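Local coordinates for protein membrane-anchored mycosin mycp1 (Mycobacterium thermoresistibile, PDB 4HVL) that probably cleaves proteins as a subtilisin-like serine endopeptidase of the mycosin group, an essential component of the mycobacterial type VII (ESX-1) secretion system, at residues H133-A136 with A137-P140; Q154-G157 with S158-L162; A41-W45 with A46-L50. All coordinates share one frame; numbering follows the deposited sequence.

Contact 1 (H133-A136 with A137-P140); sequences HTSA and AFQP. With ZN (zinc ion), chain B.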
ATOM      1  N   HIS A 133       6.343   9.481   2.159  1.00 14.35           N
ATOM      2  CA  HIS A 133       7.501   8.963   1.451  1.00 16.05           C
ATOM      3  C   HIS A 133       7.572   9.426  -0.021  1.00 17.21           C
ATOM      4  O   HIS A 133       8.676   9.491  -0.571  1.00 18.25           O
ATOM      5  CB  HIS A 133       7.549   7.436   1.531  1.00 16.35           C
ATOM      6  CG  HIS A 133       8.658   6.845   0.726  1.00 17.82           C
ATOM      7  ND1 HIS A 133       8.466   6.365  -0.548  1.00 19.31           N
ATOM      8  CD2 HIS A 133       9.990   6.783   0.956  1.00 18.56           C
ATOM      9  CE1 HIS A 133       9.624   5.980  -1.052  1.00 19.48           C
ATOM     10  NE2 HIS A 133      10.563   6.219  -0.155  1.00 19.58           N
ATOM     11  N   THR A 134       6.434   9.758  -0.642  1.00 17.03           N
ATOM     12  CA  THR A 134       6.388  10.173  -2.051  1.00 18.43           C
ATOM     13  C   THR A 134       5.569  11.426  -2.246  1.00 18.31           C
ATOM     14  O   THR A 134       4.596  11.632  -1.527  1.00 17.36           O
ATOM     15  CB  THR A 134       5.764   9.059  -2.940  1.00 19.50           C
ATOM     16  OG1 THR A 134       6.715   8.012  -3.095  1.00 21.65           O
ATOM     17  CG2 THR A 134       5.425   9.538  -4.342  1.00 20.62           C
ATOM     18  N   SER A 135       5.968  12.252  -3.226  1.00 18.58           N
ATOM     19  CA  SER A 135       5.102  13.309  -3.785  1.00 17.86           C
ATOM     20  C   SER A 135       5.500  13.692  -5.195  1.00 18.49           C
ATOM     21  O   SER A 135       6.657  14.078  -5.433  1.00 19.13           O
ATOM     22  CB  SER A 135       5.102  14.586  -2.945  1.00 17.89           C
ATOM     23  OG  SER A 135       4.368  15.621  -3.628  1.00 17.86           O
ATOM     24  N   ALA A 136       4.521  13.670  -6.101  1.00 17.99           N
ATOM     25  CA  ALA A 136       4.696  14.176  -7.447  1.00 18.92           C
ATOM     26  C   ALA A 136       4.877  15.713  -7.509  1.00 19.50           C
ATOM     27  O   ALA A 136       5.200  16.245  -8.550  1.00 19.84           O
ATOM     28  CB  ALA A 136       3.515  13.745  -8.313  1.00 19.13           C
ATOM     29  N   ALA A 137       4.641  16.421  -6.404  1.00 19.18           N
ATOM     30  CA  ALA A 137       4.774  17.880  -6.374  1.00 19.91           C
ATOM     31  C   ALA A 137       6.217  18.364  -6.118  1.00 20.41           C
ATOM     32  O   ALA A 137       6.512  19.555  -6.274  1.00 20.44           O
ATOM     33  CB  ALA A 137       3.853  18.459  -5.307  1.00 19.49           C
ATOM     34  N   PHE A 138       7.090  17.441  -5.715  1.00 20.65           N
ATOM     35  CA  PHE A 138       8.484  17.752  -5.396  1.00 21.78           C
ATOM     36  C   PHE A 138       9.424  17.160  -6.413  1.00 24.03           C
ATOM     37  O   PHE A 138       9.130  16.112  -6.995  1.00 24.29           O
ATOM     38  CB  PHE A 138       8.850  17.169  -4.034  1.00 20.61           C
ATOM     39  CG  PHE A 138       8.270  17.913  -2.875  1.00 20.27           C
ATOM     40  CD1 PHE A 138       6.896  17.918  -2.653  1.00 19.83           C
ATOM     41  CD2 PHE A 138       9.094  18.563  -1.977  1.00 20.25           C
ATOM     42  CE1 PHE A 138       6.363  18.592  -1.566  1.00 19.62           C
ATOM     43  CE2 PHE A 138       8.570  19.228  -0.893  1.00 20.23           C
ATOM     44  CZ  PHE A 138       7.202  19.240  -0.683  1.00 19.79           C
ATOM     45  N   GLN A 139      10.573  17.801  -6.589  1.00 26.19           N
ATOM     46  CA  GLN A 139      11.631  17.302  -7.471  1.00 29.65           C
ATOM     47  C   GLN A 139      12.975  17.347  -6.731  1.00 29.20           C
ATOM     48  O   GLN A 139      13.202  18.249  -5.911  1.00 27.59           O
ATOM     49  CB  GLN A 139      11.765  18.163  -8.744  1.00 33.19           C
ATOM     50  CG  GLN A 139      10.601  18.083  -9.723  1.00 35.89           C
ATOM     51  CD  GLN A 139      10.455  16.704 -10.353  1.00 38.79           C
ATOM     52  OE1 GLN A 139      11.454  16.068 -10.729  1.00 41.85           O
ATOM     53  NE2 GLN A 139       9.210  16.228 -10.467  1.00 38.27           N
ATOM     54  N   PRO A 140      13.886  16.412  -7.067  1.00 29.37           N
ATOM     55  CA  PRO A 140      15.230  16.462  -6.496  1.00 29.82           C
ATOM     56  C   PRO A 140      15.932  17.776  -6.843  1.00 30.92           C
ATOM     57  O   PRO A 140      15.828  18.256  -7.962  1.00 31.10           O
ATOM     58  CB  PRO A 140      15.949  15.268  -7.151  1.00 31.02           C
ATOM     59  CG  PRO A 140      14.910  14.548  -7.956  1.00 30.41           C
ATOM     60  CD  PRO A 140      13.815  15.510  -8.228  1.00 29.59           C
TER
HETATM   61 ZN    ZN B 501       6.790   6.271  -1.876  0.85 20.28          ZN
HETATM   62  O   HOH W   1       7.008  18.083  -9.723  1.00 36.25           O

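Contact 2 (Q154-G157 with S158-L162); sequences QTAG and SLRSL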
ATOM      1  N   GLN A 154      16.931   7.985  -8.984  1.00 27.40           N
ATOM      2  CA  GLN A 154      15.909   8.430  -8.059  1.00 27.76           C
ATOM      3  C   GLN A 154      15.211   7.232  -7.397  1.00 25.62           C
ATOM      4  O   GLN A 154      14.865   7.306  -6.218  1.00 24.80           O
ATOM      5  CB  GLN A 154      14.887   9.333  -8.757  1.00 29.97           C
ATOM      6  CG  GLN A 154      15.435  10.700  -9.124  1.00 32.82           C
ATOM      7  CD  GLN A 154      14.383  11.613  -9.761  1.00 35.62           C
ATOM      8  OE1 GLN A 154      13.189  11.573  -9.409  1.00 37.91           O
ATOM      9  NE2 GLN A 154      14.822  12.445 -10.693  1.00 36.79           N
ATOM     10  N   THR A 155      15.010   6.145  -8.149  1.00 24.38           N
ATOM     11  CA  THR A 155      14.436   4.914  -7.597  1.00 23.14           C
ATOM     12  C   THR A 155      15.300   4.360  -6.466  1.00 22.54           C
ATOM     13  O   THR A 155      14.782   3.967  -5.428  1.00 21.01           O
ATOM     14  CB  THR A 155      14.272   3.834  -8.672  1.00 23.54           C
ATOM     15  OG1 THR A 155      13.473   4.358  -9.730  1.00 23.73           O
ATOM     16  CG2 THR A 155      13.592   2.594  -8.118  1.00 23.14           C
ATOM     17  N   ALA A 156      16.616   4.327  -6.667  1.00 22.89           N
ATOM     18  CA  ALA A 156      17.519   3.816  -5.637  1.00 22.60           C
ATOM     19  C   ALA A 156      17.449   4.672  -4.387  1.00 22.16           C
ATOM     20  O   ALA A 156      17.360   4.149  -3.278  1.00 22.31           O
ATOM     21  CB  ALA A 156      18.934   3.760  -6.147  1.00 23.17           C
ATOM     22  N   GLY A 157      17.449   5.984  -4.576  1.00 22.39           N
ATOM     23  CA  GLY A 157      17.293   6.921  -3.470  1.00 22.23           C
ATOM     24  C   GLY A 157      15.966   6.755  -2.763  1.00 21.29           C
ATOM     25  O   GLY A 157      15.891   6.766  -1.534  1.00 20.56           O
ATOM     26  N   SER A 158      14.906   6.607  -3.543  1.00 21.04           N
ATOM     27  CA  SER A 158      13.575   6.405  -2.990  1.00 20.22           C
ATOM     28  C   SER A 158      13.511   5.093  -2.153  1.00 18.99           C
ATOM     29  O   SER A 158      12.892   5.039  -1.093  1.00 17.32           O
ATOM     30  CB  SER A 158      12.548   6.448  -4.120  1.00 21.15           C
ATOM     31  OG  SER A 158      11.289   5.967  -3.718  1.00 22.35           O
ATOM     32  N   LEU A 159      14.203   4.061  -2.594  1.00 18.69           N
ATOM     33  CA  LEU A 159      14.275   2.805  -1.817  1.00 18.16           C
ATOM     34  C   LEU A 159      15.130   2.950  -0.547  1.00 17.66           C
ATOM     35  O   LEU A 159      14.825   2.358   0.487  1.00 17.52           O
ATOM     36  CB  LEU A 159      14.778   1.657  -2.685  1.00 18.25           C
ATOM     37  CG  LEU A 159      13.749   1.114  -3.685  1.00 18.39           C
ATOM     38  CD1 LEU A 159      14.416   0.193  -4.697  1.00 18.99           C
ATOM     39  CD2 LEU A 159      12.619   0.368  -3.004  1.00 17.78           C
ATOM     40  N   ARG A 160      16.181   3.755  -0.610  1.00 17.88           N
ATOM     41  CA  ARG A 160      16.916   4.053   0.607  1.00 17.83           C
ATOM     42  C   ARG A 160      16.050   4.809   1.633  1.00 16.92           C
ATOM     43  O   ARG A 160      16.057   4.461   2.822  1.00 16.31           O
ATOM     44  CB  ARG A 160      18.225   4.779   0.287  1.00 18.84           C
ATOM     45  CG  ARG A 160      19.293   3.860  -0.308  1.00 19.93           C
ATOM     46  CD  ARG A 160      20.648   4.543  -0.312  1.00 20.33           C
ATOM     47  NE  ARG A 160      20.614   5.665  -1.227  1.00 21.10           N
ATOM     48  CZ  ARG A 160      20.886   5.585  -2.530  1.00 22.10           C
ATOM     49  NH1 ARG A 160      21.235   4.433  -3.075  1.00 22.41           N
ATOM     50  NH2 ARG A 160      20.823   6.674  -3.296  1.00 22.76           N
ATOM     51  N   SER A 161      15.300   5.829   1.205  1.00 16.78           N
ATOM     52  CA  SER A 161      14.401   6.558   2.153  1.00 16.23           C
ATOM     53  C   SER A 161      13.228   5.685   2.665  1.00 15.72           C
ATOM     54  O   SER A 161      12.771   5.821   3.812  1.00 15.08           O
ATOM     55  CB  SER A 161      13.889   7.862   1.538  1.00 16.57           C
ATOM     56  OG  SER A 161      12.952   7.623   0.520  1.00 16.40           O
ATOM     57  N   LEU A 162      12.756   4.787   1.812  1.00 15.33           N
ATOM     58  CA  LEU A 162      11.744   3.838   2.199  1.00 15.24           C
ATOM     59  C   LEU A 162      12.218   2.903   3.313  1.00 15.18           C
ATOM     60  O   LEU A 162      11.473   2.619   4.246  1.00 14.41           O
ATOM     61  CB  LEU A 162      11.331   2.985   0.996  1.00 15.44           C
ATOM     62  CG  LEU A 162      10.244   1.985   1.359  1.00 15.59           C
ATOM     63  CD1 LEU A 162       8.958   2.718   1.729  1.00 15.70           C
ATOM     64  CD2 LEU A 162      10.024   1.005   0.220  1.00 15.93           C
TER

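Contact 3 (A41-W45 with A46-L50); sequences ADRPW and ASDYL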
ATOM      1  N   ALA A  41     -24.882   8.993  -0.644  1.00 26.87           N
ATOM      2  CA  ALA A  41     -25.762   8.341   0.320  1.00 28.96           C
ATOM      3  C   ALA A  41     -25.637   6.810   0.249  1.00 29.26           C
ATOM      4  O   ALA A  41     -25.737   6.129   1.259  1.00 29.26           O
ATOM      5  CB  ALA A  41     -27.201   8.775   0.105  1.00 29.83           C
ATOM      6  N   ASP A  42     -25.406   6.281  -0.944  1.00 31.53           N
ATOM      7  CA  ASP A  42     -25.253   4.837  -1.133  1.00 33.56           C
ATOM      8  C   ASP A  42     -23.862   4.388  -0.728  1.00 32.30           C
ATOM      9  O   ASP A  42     -22.915   5.179  -0.707  1.00 30.40           O
ATOM     10  CB  ASP A  42     -25.503   4.449  -2.596  1.00 36.30           C
ATOM     11  CG  ASP A  42     -26.946   4.644  -3.007  1.00 40.62           C
ATOM     12  OD1 ASP A  42     -27.839   4.155  -2.265  1.00 44.25           O
ATOM     13  OD2 ASP A  42     -27.190   5.285  -4.061  1.00 42.80           O
ATOM     14  N   ARG A  43     -23.753   3.112  -0.386  1.00 31.97           N
ATOM     15  CA  ARG A  43     -22.478   2.522  -0.030  1.00 31.24           C
ATOM     16  C   ARG A  43     -21.619   2.372  -1.278  1.00 27.41           C
ATOM     17  O   ARG A  43     -22.145   2.021  -2.310  1.00 25.70           O
ATOM     18  CB  ARG A  43     -22.711   1.170   0.636  1.00 34.45           C
ATOM     19  CG  ARG A  43     -23.315   1.308   2.022  1.00 37.56           C
ATOM     20  CD  ARG A  43     -23.592  -0.046   2.658  1.00 41.57           C
ATOM     21  NE  ARG A  43     -24.427   0.102   3.854  1.00 46.15           N
ATOM     22  CZ  ARG A  43     -25.153  -0.867   4.410  1.00 50.42           C
ATOM     23  NH1 ARG A  43     -25.162  -2.101   3.909  1.00 52.07           N
ATOM     24  NH2 ARG A  43     -25.879  -0.599   5.492  1.00 54.43           N
ATOM     25  N   PRO A  44     -20.301   2.677  -1.200  1.00 25.44           N
ATOM     26  CA  PRO A  44     -19.423   2.422  -2.358  1.00 23.36           C
ATOM     27  C   PRO A  44     -19.421   0.936  -2.729  1.00 23.01           C
ATOM     28  O   PRO A  44     -19.676   0.082  -1.862  1.00 22.13           O
ATOM     29  CB  PRO A  44     -18.040   2.851  -1.873  1.00 23.02           C
ATOM     30  CG  PRO A  44     -18.259   3.622  -0.619  1.00 24.15           C
ATOM     31  CD  PRO A  44     -19.559   3.198  -0.038  1.00 24.37           C
ATOM     32  N   TRP A  45     -19.170   0.618  -4.001  1.00 21.92           N
ATOM     33  CA  TRP A  45     -19.277  -0.784  -4.441  1.00 22.34           C
ATOM     34  C   TRP A  45     -18.314  -1.673  -3.636  1.00 21.83           C
ATOM     35  O   TRP A  45     -18.631  -2.816  -3.333  1.00 22.01           O
ATOM     36  CB  TRP A  45     -19.015  -0.929  -5.951  1.00 22.32           C
ATOM     37  CG  TRP A  45     -17.574  -0.824  -6.361  1.00 21.89           C
ATOM     38  CD1 TRP A  45     -16.923   0.296  -6.767  1.00 21.05           C
ATOM     39  CD2 TRP A  45     -16.608  -1.894  -6.420  1.00 22.25           C
ATOM     40  NE1 TRP A  45     -15.620   0.000  -7.070  1.00 21.33           N
ATOM     41  CE2 TRP A  45     -15.398  -1.337  -6.873  1.00 21.42           C
ATOM     42  CE3 TRP A  45     -16.656  -3.270  -6.141  1.00 22.24           C
ATOM     43  CZ2 TRP A  45     -14.241  -2.098  -7.062  1.00 21.26           C
ATOM     44  CZ3 TRP A  45     -15.491  -4.022  -6.307  1.00 22.82           C
ATOM     45  CH2 TRP A  45     -14.304  -3.432  -6.770  1.00 22.14           C
ATOM     46  N   ALA A  46     -17.166  -1.120  -3.260  1.00 20.44           N
ATOM     47  CA  ALA A  46     -16.161  -1.877  -2.532  1.00 20.63           C
ATOM     48  C   ALA A  46     -16.602  -2.258  -1.124  1.00 20.55           C
ATOM     49  O   ALA A  46     -16.280  -3.350  -0.643  1.00 20.57           O
ATOM     50  CB  ALA A  46     -14.851  -1.106  -2.482  1.00 20.21           C
ATOM     51  N   SER A  47     -17.337  -1.367  -0.474  1.00 21.04           N
ATOM     52  CA  SER A  47     -17.899  -1.625   0.843  1.00 22.51           C
ATOM     53  C   SER A  47     -18.952  -2.740   0.783  1.00 23.58           C
ATOM     54  O   SER A  47     -18.965  -3.634   1.624  1.00 23.17           O
ATOM     55  CB  SER A  47     -18.526  -0.349   1.411  1.00 23.46           C
ATOM     56  OG  SER A  47     -17.540   0.684   1.480  1.00 25.71           O
ATOM     57  N   ASP A  48     -19.825  -2.679  -0.214  1.00 24.00           N
ATOM     58  CA  ASP A  48     -20.807  -3.738  -0.417  1.00 25.75           C
ATOM     59  C   ASP A  48     -20.141  -5.074  -0.761  1.00 25.39           C
ATOM     60  O   ASP A  48     -20.481  -6.100  -0.197  1.00 26.11           O
ATOM     61  CB  ASP A  48     -21.808  -3.339  -1.504  1.00 27.78           C
ATOM     62  CG  ASP A  48     -22.969  -2.514  -0.959  1.00 29.80           C
ATOM     63  OD1 ASP A  48     -23.073  -2.340   0.278  1.00 30.60           O
ATOM     64  OD2 ASP A  48     -23.781  -2.037  -1.772  1.00 33.16           O
ATOM     65  N   TYR A  49     -19.178  -5.042  -1.674  1.00 24.42           N
ATOM     66  CA  TYR A  49     -18.459  -6.236  -2.104  1.00 25.02           C
ATOM     67  C   TYR A  49     -17.723  -6.952  -0.954  1.00 24.07           C
ATOM     68  O   TYR A  49     -17.730  -8.171  -0.878  1.00 23.67           O
ATOM     69  CB  TYR A  49     -17.458  -5.833  -3.182  1.00 25.63           C
ATOM     70  CG  TYR A  49     -16.832  -6.961  -3.950  1.00 28.61           C
ATOM     71  CD1 TYR A  49     -17.442  -7.482  -5.092  1.00 31.00           C
ATOM     72  CD2 TYR A  49     -15.605  -7.485  -3.563  1.00 29.86           C
ATOM     73  CE1 TYR A  49     -16.854  -8.513  -5.812  1.00 33.34           C
ATOM     74  CE2 TYR A  49     -15.007  -8.506  -4.274  1.00 31.41           C
ATOM     75  CZ  TYR A  49     -15.627  -9.017  -5.392  1.00 33.24           C
ATOM     76  OH  TYR A  49     -15.004 -10.032  -6.083  1.00 36.76           O
ATOM     77  N   LEU A  50     -17.099  -6.174  -0.071  1.00 22.25           N
ATOM     78  CA  LEU A  50     -16.294  -6.712   1.029  1.00 22.20           C
ATOM     79  C   LEU A  50     -17.120  -6.920   2.303  1.00 22.64           C
ATOM     80  O   LEU A  50     -16.610  -7.414   3.309  1.00 22.00           O
ATOM     81  CB  LEU A  50     -15.105  -5.787   1.310  1.00 21.14           C
ATOM     82  CG  LEU A  50     -14.032  -5.659   0.220  1.00 21.11           C
ATOM     83  CD1 LEU A  50     -13.025  -4.579   0.584  1.00 21.58           C
ATOM     84  CD2 LEU A  50     -13.324  -6.986   0.003  1.00 21.78           C
TER

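Contact 1 (H133-A136 with A137-P140)
S135 to F138 form a type I beta turn that leads the chain from the loop after strand 127-132 into strand 138-140, spanned by a long, weak hydrogen bond from F138 N to S135 O (3.4 Å). The side chain of S135 points into this corner. With OG swung anti to its own backbone N (chi1 173°), the hydroxyl accepts a hydrogen bond from A137 N at 2.9 Å. The same oxygen sits at the edge of the F138 ring, near its plane, 3.6 Å from CD1. S135 OG is also hydrogen-bonded to D99, whose other carboxylate oxygen takes A136 N, so one acidic group holds two consecutive residues of the turn. A water bridges the bend, donating to A136 O at 2.8 Å and accepting from Q139 NE2 at 3.0 Å. Ahead of the turn, H133 and T134 reach one zinc ion, through H133 ND1 and T134 OG1, each 2.1 Å from the metal; E181 is a further ligand. Beyond the turn, strand 138-140 pairs antiparallel with strand 23-25, where F138 packs on M23 and Q25, while H133 lies against L162 of helix 154-171.

Contact 2 (Q154-G157 with S158-L162)
Four successive backbone hydrogen bonds join Q154-G157 to S158-L162 in the i to i+4 pattern of an alpha helix. They run from S158 N to Q154 O (2.8 Å), L159 N to T155 O, R160 N to A156 O and S161 N to G157 O (3.0 Å). L159 bears on the residue one turn earlier: its CG lies 3.5 Å from the backbone oxygen T155 O, and between the side chains its CD1 approaches T155 CG2 at 4.3 Å. The charged member is R160: its chain bends at chi3 (-66°), folding the guanidinium back over the preceding turn. One face of that flat group rests on A156 O, which lies over its centre, and NH2 comes 3.5 Å from G157 CA. A156 CB meets NH1 at 3.9 Å. The polar end is held from outside, by a salt bridge from NH2 to D20 and a hydrogen bond from NH1 to the carbonyl of N151, so the guanidinium ties two loops to the helix start. This first part of helix 154-171 sets T155 and A156 against I191 of a loop, and T155 and L159 against A183 of strand 183-186, L159 also touching Y185.

Contact 3 (A41-W45 with A46-L50)
W45 and Y49, one helical turn apart, form an edge-to-face aromatic pair in which the edge of the indole meets the face of the phenol ring. The centroid of the indole six-membered ring lies 5.7 Å from that of Y49, with the planes 74° apart, and W45 CZ3 comes 4.0 Å from Y49 CG. This pairing depends on the W45 torsion: chi1 of 75° places CG between its own backbone N and carbonyl carbon, which carries the indole forward along the helix toward Y49, one face over A46 N. Apolar packing extends the pair, with W45 CE3 reaching Y49 CB at 4.0 Å. Separately, the P44 ring sits beside the S47 hydroxyl, its carbon CD 3.6 Å from S47 OG. Backbone bonds start the helix. P44 occupies the N-cap position, and its carbonyl accepts a nearly straight bond from D48 N (3.2 Å, 169° at the hydrogen) and a weak, bent one from S47 N; W45 O takes Y49 N. Between charges there is proximity without a salt bridge. R43 runs extended across D48 at about a right angle, and D48 OD1 touches R43 CD at 3.3 Å, whereas NH1 stays 4.2 Å from that oxygen. Any attraction here is therefore probably modest. W45 NE1, by contrast, is hydrogen-bonded to the carbonyl of E284, just past strand 277-282, so the indole is held at its polar edge as well as by its packing, and fastens the first turn of helix 45-50 to the subtilisin-like core.

Overall arrangement
Contacts 1 and 2 belong together, centres 12 Å apart: contact 1 supplies zinc ligands, and contact 2 lies in the layer behind them. Zinc is bound through one imidazole nitrogen of H133, while the other, NE2, is 2.8 Å from S158 O in a probable hydrogen bond, which would make helix 154-171 a second shell that probably steadies the ring. A second touch brings P140 CG within 3.5 Å of Q154 NE2. Contact 1 also lies near the predicted catalytic residues: the side chains of A136 and H101 are about 9 Å apart, as are those of S135 and D70. Contact 3 stands apart, centred 32 Å from contact 1 and, across the chain's centre, 36 Å from contact 2.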